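Local atomic coordinates of putative metal resistance protein (Proteus mirabilis, PDB entry 6C29), a protein that probably acts as a membrane-bound protein-disulfide reductase, of which this chain is the N-terminal periplasmic part, a tandem of immunoglobulin-fold domains. Residues W7-T21 and I32-T44. Residues are numbered along the deposited sequence; the frame is centred on the assembly and turned at random. Where two conformers were deposited one is given.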
loop_
_atom_site.group_PDB
_atom_site.type_symbol
_atom_site.label_atom_id
_atom_site.label_comp_id
_atom_site.label_asym_id
_atom_site.label_seq_id
_atom_site.Cartn_x
_atom_site.Cartn_y
_atom_site.Cartn_z
ATOM N N TRP A 7 3.551 -5.245 21.685
ATOM C CA TRP A 7 2.383 -4.500 21.194
ATOM C C TRP A 7 2.341 -3.134 21.861
ATOM O O TRP A 7 2.303 -3.021 23.099
ATOM C CB TRP A 7 1.088 -5.307 21.416
ATOM C CG TRP A 7 1.008 -6.451 20.447
ATOM C CD1 TRP A 7 1.330 -7.758 20.685
ATOM C CD2 TRP A 7 0.614 -6.385 19.076
ATOM N NE1 TRP A 7 1.175 -8.501 19.539
ATOM C CE2 TRP A 7 0.715 -7.684 18.540
ATOM C CE3 TRP A 7 0.188 -5.352 18.243
ATOM C CZ2 TRP A 7 0.413 -7.967 17.227
ATOM C CZ3 TRP A 7 -0.121 -5.646 16.931
ATOM C CH2 TRP A 7 -0.006 -6.942 16.438
ATOM N N LEU A 8 2.343 -2.097 21.028
ATOM C CA LEU A 8 2.410 -0.721 21.481
ATOM C C LEU A 8 1.077 -0.039 21.319
ATOM O O LEU A 8 0.411 -0.144 20.269
ATOM C CB LEU A 8 3.465 0.052 20.691
ATOM C CG LEU A 8 4.872 -0.541 20.659
ATOM C CD1 LEU A 8 5.726 0.230 19.619
ATOM C CD2 LEU A 8 5.484 -0.547 22.050
ATOM N N THR A 9 0.716 0.725 22.333
ATOM C CA THR A 9 -0.435 1.596 22.267
ATOM C C THR A 9 0.030 2.971 22.728
ATOM O O THR A 9 1.065 3.112 23.411
ATOM C CB THR A 9 -1.626 1.119 23.133
ATOM O OG1 THR A 9 -1.215 1.049 24.498
ATOM C CG2 THR A 9 -2.130 -0.257 22.698
HETATM N N MSE A 10 -0.691 3.977 22.286
HETATM C CA MSE A 10 -0.501 5.349 22.731
HETATM C C MSE A 10 -1.746 5.787 23.458
HETATM O O MSE A 10 -2.868 5.399 23.056
HETATM C CB MSE A 10 -0.234 6.251 21.524
HETATM C CG MSE A 10 1.122 6.016 20.898
HETATM SE SE MSE A 10 2.521 6.602 22.118
HETATM C CE MSE A 10 2.344 8.503 21.748
ATOM N N PRO A 11 -1.574 6.613 24.487
ATOM C CA PRO A 11 -2.684 6.983 25.368
ATOM C C PRO A 11 -3.881 7.631 24.661
ATOM O O PRO A 11 -5.025 7.446 25.096
ATOM C CB PRO A 11 -2.029 7.987 26.338
ATOM C CG PRO A 11 -0.606 7.618 26.372
ATOM C CD PRO A 11 -0.273 7.091 24.999
ATOM N N ASP A 12 -3.621 8.379 23.596
ATOM C CA ASP A 12 -4.658 9.121 22.879
ATOM C C ASP A 12 -5.232 8.413 21.670
ATOM O O ASP A 12 -5.987 8.994 20.893
ATOM C CB ASP A 12 -4.096 10.473 22.503
ATOM C CG ASP A 12 -3.918 11.345 23.731
ATOM O OD1 ASP A 12 -4.962 11.795 24.265
ATOM O OD2 ASP A 12 -2.764 11.516 24.210
ATOM N N ASN A 13 -4.832 7.175 21.476
ATOM C CA ASN A 13 -5.399 6.360 20.399
ATOM C C ASN A 13 -5.870 5.016 20.937
ATOM O O ASN A 13 -5.047 4.122 21.179
ATOM C CB ASN A 13 -4.358 6.180 19.299
ATOM C CG ASN A 13 -4.890 5.406 18.108
ATOM O OD1 ASN A 13 -5.679 4.482 18.272
ATOM N ND2 ASN A 13 -4.427 5.749 16.909
ATOM N N ASP A 14 -7.182 4.878 21.112
ATOM C CA ASP A 14 -7.755 3.678 21.705
ATOM C C ASP A 14 -8.156 2.636 20.676
ATOM O O ASP A 14 -8.834 1.663 21.027
ATOM C CB ASP A 14 -8.976 4.054 22.553
ATOM C CG ASP A 14 -10.106 4.692 21.734
ATOM O OD1 ASP A 14 -10.097 4.631 20.475
ATOM O OD2 ASP A 14 -11.019 5.280 22.367
ATOM N N HIS A 15 -7.756 2.844 19.423
ATOM C CA HIS A 15 -8.246 1.989 18.337
ATOM C C HIS A 15 -7.171 1.368 17.458
ATOM O O HIS A 15 -7.491 0.829 16.383
ATOM C CB HIS A 15 -9.197 2.778 17.434
ATOM C CG HIS A 15 -8.554 3.959 16.796
ATOM N ND1 HIS A 15 -8.667 5.236 17.311
ATOM C CD2 HIS A 15 -7.759 4.055 15.707
ATOM C CE1 HIS A 15 -7.981 6.065 16.550
ATOM N NE2 HIS A 15 -7.417 5.371 15.569
ATOM N N ALA A 16 -5.919 1.508 17.843
ATOM C CA ALA A 16 -4.833 0.831 17.154
ATOM C C ALA A 16 -3.817 0.287 18.120
ATOM O O ALA A 16 -3.565 0.852 19.176
ATOM C CB ALA A 16 -4.154 1.754 16.162
ATOM N N GLN A 17 -3.209 -0.825 17.741
ATOM C CA GLN A 17 -2.036 -1.334 18.409
ATOM C C GLN A 17 -1.034 -1.671 17.303
ATOM O O GLN A 17 -1.448 -2.159 16.247
ATOM C CB GLN A 17 -2.321 -2.606 19.184
ATOM C CG GLN A 17 -3.477 -2.713 20.093
ATOM C CD GLN A 17 -3.447 -4.101 20.699
ATOM O OE1 GLN A 17 -4.289 -4.939 20.394
ATOM N NE2 GLN A 17 -2.420 -4.377 21.482
ATOM N N VAL A 18 0.260 -1.462 17.563
ATOM C CA VAL A 18 1.273 -1.797 16.569
ATOM C C VAL A 18 2.421 -2.553 17.185
ATOM O O VAL A 18 2.707 -2.452 18.366
ATOM C CB VAL A 18 1.834 -0.540 15.825
ATOM C CG1 VAL A 18 0.679 0.363 15.288
ATOM C CG2 VAL A 18 2.770 0.246 16.701
ATOM N N ARG A 19 3.062 -3.375 16.370
ATOM C CA ARG A 19 4.189 -4.182 16.810
ATOM C C ARG A 19 5.182 -4.285 15.684
ATOM O O ARG A 19 4.776 -4.548 14.565
ATOM C CB ARG A 19 3.733 -5.585 17.208
ATOM C CG ARG A 19 4.895 -6.551 17.554
ATOM C CD ARG A 19 4.348 -7.905 18.050
ATOM N NE ARG A 19 5.385 -8.909 18.327
ATOM C CZ ARG A 19 5.482 -10.103 17.730
ATOM N NH1 ARG A 19 4.640 -10.471 16.764
ATOM N NH2 ARG A 19 6.443 -10.944 18.107
ATOM N N ALA A 20 6.470 -4.103 15.977
ATOM C CA ALA A 20 7.514 -4.316 15.004
ATOM C C ALA A 20 8.487 -5.375 15.484
ATOM O O ALA A 20 8.834 -5.419 16.672
ATOM C CB ALA A 20 8.241 -3.040 14.705
ATOM N N THR A 21 8.905 -6.224 14.558
ATOM C CA THR A 21 9.907 -7.250 14.801
ATOM C C THR A 21 10.917 -7.197 13.666
ATOM O O THR A 21 10.610 -6.679 12.598
ATOM C CB THR A 21 9.298 -8.634 14.870
ATOM O OG1 THR A 21 8.530 -8.884 13.686
ATOM C CG2 THR A 21 8.426 -8.758 16.116
ATOM N N ILE A 32 12.065 -6.079 8.512
ATOM C CA ILE A 32 11.179 -5.597 9.563
ATOM C C ILE A 32 9.744 -5.961 9.192
ATOM O O ILE A 32 9.334 -5.787 8.040
ATOM C CB ILE A 32 11.319 -4.085 9.717
ATOM C CG1 ILE A 32 12.747 -3.744 10.139
ATOM C CG2 ILE A 32 10.350 -3.538 10.719
ATOM C CD1 ILE A 32 13.159 -2.429 9.633
ATOM N N LEU A 33 8.977 -6.441 10.160
ATOM C CA LEU A 33 7.551 -6.614 10.003
ATOM C C LEU A 33 6.859 -5.649 10.899
ATOM O O LEU A 33 7.080 -5.665 12.103
ATOM C CB LEU A 33 7.093 -8.027 10.363
ATOM C CG LEU A 33 7.370 -9.091 9.321
ATOM C CD1 LEU A 33 7.068 -10.458 9.885
ATOM C CD2 LEU A 33 6.506 -8.848 8.074
ATOM N N LEU A 34 6.018 -4.812 10.335
ATOM C CA LEU A 34 5.221 -3.862 11.089
ATOM C C LEU A 34 3.775 -4.329 11.092
ATOM O O LEU A 34 3.108 -4.263 10.073
ATOM C CB LEU A 34 5.319 -2.473 10.492
ATOM C CG LEU A 34 4.451 -1.445 11.156
ATOM C CD1 LEU A 34 4.914 -1.220 12.592
ATOM C CD2 LEU A 34 4.501 -0.147 10.363
ATOM N N GLU A 35 3.277 -4.811 12.224
ATOM C CA GLU A 35 1.909 -5.270 12.361
ATOM C C GLU A 35 1.053 -4.133 12.911
ATOM O O GLU A 35 1.456 -3.448 13.857
ATOM C CB GLU A 35 1.810 -6.456 13.325
ATOM C CG GLU A 35 2.611 -7.670 12.908
ATOM C CD GLU A 35 2.694 -8.695 14.034
ATOM O OE1 GLU A 35 1.748 -9.519 14.186
ATOM O OE2 GLU A 35 3.660 -8.624 14.825
ATOM N N VAL A 36 -0.117 -3.944 12.316
ATOM C CA VAL A 36 -1.081 -2.963 12.757
ATOM C C VAL A 36 -2.413 -3.635 12.972
ATOM O O VAL A 36 -2.944 -4.250 12.052
ATOM C CB VAL A 36 -1.233 -1.844 11.753
ATOM C CG1 VAL A 36 -2.242 -0.848 12.228
ATOM C CG2 VAL A 36 0.106 -1.158 11.503
ATOM N N GLN A 37 -2.940 -3.549 14.198
ATOM C CA GLN A 37 -4.250 -4.083 14.580
ATOM C C GLN A 37 -5.199 -2.935 14.860
ATOM O O GLN A 37 -4.891 -2.107 15.707
ATOM C CB GLN A 37 -4.139 -4.954 15.837
ATOM C CG GLN A 37 -3.551 -6.341 15.630
ATOM C CD GLN A 37 -4.572 -7.388 15.190
ATOM O OE1 GLN A 37 -5.770 -7.276 15.456
ATOM N NE2 GLN A 37 -4.087 -8.416 14.504
ATOM N N LEU A 38 -6.355 -2.921 14.200
ATOM C CA LEU A 38 -7.300 -1.823 14.271
ATOM C C LEU A 38 -8.610 -2.225 14.917
ATOM O O LEU A 38 -9.130 -3.307 14.646
ATOM C CB LEU A 38 -7.592 -1.354 12.866
ATOM C CG LEU A 38 -6.354 -0.899 12.101
ATOM C CD1 LEU A 38 -6.663 -0.884 10.609
ATOM C CD2 LEU A 38 -5.965 0.487 12.525
ATOM N N ALA A 39 -9.171 -1.346 15.729
ATOM C CA ALA A 39 -10.529 -1.573 16.227
ATOM C C ALA A 39 -11.599 -1.452 15.149
ATOM O O ALA A 39 -11.376 -0.820 14.113
ATOM C CB ALA A 39 -10.829 -0.610 17.316
ATOM N N PRO A 40 -12.781 -2.061 15.379
ATOM C CA PRO A 40 -13.833 -1.986 14.370
ATOM C C PRO A 40 -14.184 -0.563 13.984
ATOM O O PRO A 40 -14.291 0.318 14.827
ATOM C CB PRO A 40 -15.014 -2.698 15.052
ATOM C CG PRO A 40 -14.359 -3.699 15.932
ATOM C CD PRO A 40 -13.120 -3.018 16.453
ATOM N N GLY A 41 -14.339 -0.366 12.685
ATOM C CA GLY A 41 -14.690 0.907 12.116
ATOM C C GLY A 41 -13.499 1.766 11.739
ATOM O O GLY A 41 -13.686 2.754 11.052
ATOM N N TRP A 42 -12.291 1.371 12.140
ATOM C CA TRP A 42 -11.097 2.143 11.831
ATOM C C TRP A 42 -10.261 1.425 10.771
ATOM O O TRP A 42 -10.133 0.194 10.771
ATOM C CB TRP A 42 -10.240 2.374 13.092
ATOM C CG TRP A 42 -10.864 3.314 14.092
ATOM C CD1 TRP A 42 -11.684 2.978 15.125
ATOM C CD2 TRP A 42 -10.700 4.733 14.155
ATOM N NE1 TRP A 42 -12.039 4.099 15.823
ATOM C CE2 TRP A 42 -11.450 5.192 15.251
ATOM C CE3 TRP A 42 -9.998 5.659 13.393
ATOM C CZ2 TRP A 42 -11.514 6.533 15.596
ATOM C CZ3 TRP A 42 -10.059 6.991 13.737
ATOM C CH2 TRP A 42 -10.811 7.416 14.825
ATOM N N LYS A 43 -9.729 2.217 9.856
ATOM C CA LYS A 43 -8.877 1.765 8.761
ATOM C C LYS A 43 -7.557 2.484 8.753
ATOM O O LYS A 43 -7.405 3.507 9.406
ATOM C CB LYS A 43 -9.605 1.981 7.432
ATOM C CG LYS A 43 -10.927 1.217 7.353
ATOM C CD LYS A 43 -11.949 1.885 6.463
ATOM C CE LYS A 43 -13.336 1.201 6.585
ATOM N NZ LYS A 43 -14.101 1.567 7.819
ATOM N N THR A 44 -6.571 1.930 8.056
ATOM C CA THR A 44 -5.408 2.712 7.706
ATOM C C THR A 44 -5.315 2.706 6.193
ATOM O O THR A 44 -6.215 2.212 5.529
ATOM C CB THR A 44 -4.147 2.220 8.395
ATOM O OG1 THR A 44 -3.060 3.138 8.159
ATOM C CG2 THR A 44 -3.744 0.816 7.985
HETATM O O HOH W 1 5.937 -7.662 14.026
#
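H15 lies flat on W42, the imidazole and the six-membered indole ring face to face, centroids 3.5 Å apart and planes only 3° from parallel. Its CB sits over the five-membered ring, 3.6 Å from that centroid, a CH-pi contact. A chi1 of 61° swings the imidazole over the indole; N13 OD1 covers its other face while accepting from H15 N in an Asx turn, and NE2 hydrogen-bonds T113 OG1. A type II turn, A39 to W42, brings the indole round, and the small A39 fits its CB against that of H15.

From here 16-21 and 32-38 run antiparallel, their axes 4.7 Å apart at the nearest, joined by two-way N-H...O bonds at Q17-Q37, R19-E35 and T21-L33; A39 N to H15 O ends the ladder. On the inward face A16 and A20, mere methyls, meet leucines (A16 CB to L38 CD2 and A20 CB to L34 CD1, both 4.3 Å), while V18 and V36 lie side by side. Across the sheet, partly exposed Q17, R19, E35 and Q37 suit amphipathic chains; farther along, helix 137-145 roofs L33. The W7 indole overlies R19 CB and wedges its CH2 corner between E35 CB (3.6 Å) and Q37 CG (3.7 Å). R19 NH1 salt-bridges E35 OE2 (2.9 Å), a bent bond with OE2 31° out of the guanidinium plane; NE salt-bridges D4. A water links OE2, L33 O and T21 OG1. The paired strands form an antiparallel hairpin, the H15-W42 stack at its open end and 16-24 outermost in an immunoglobulin-fold sheet of the DsbD-like N-terminal domain.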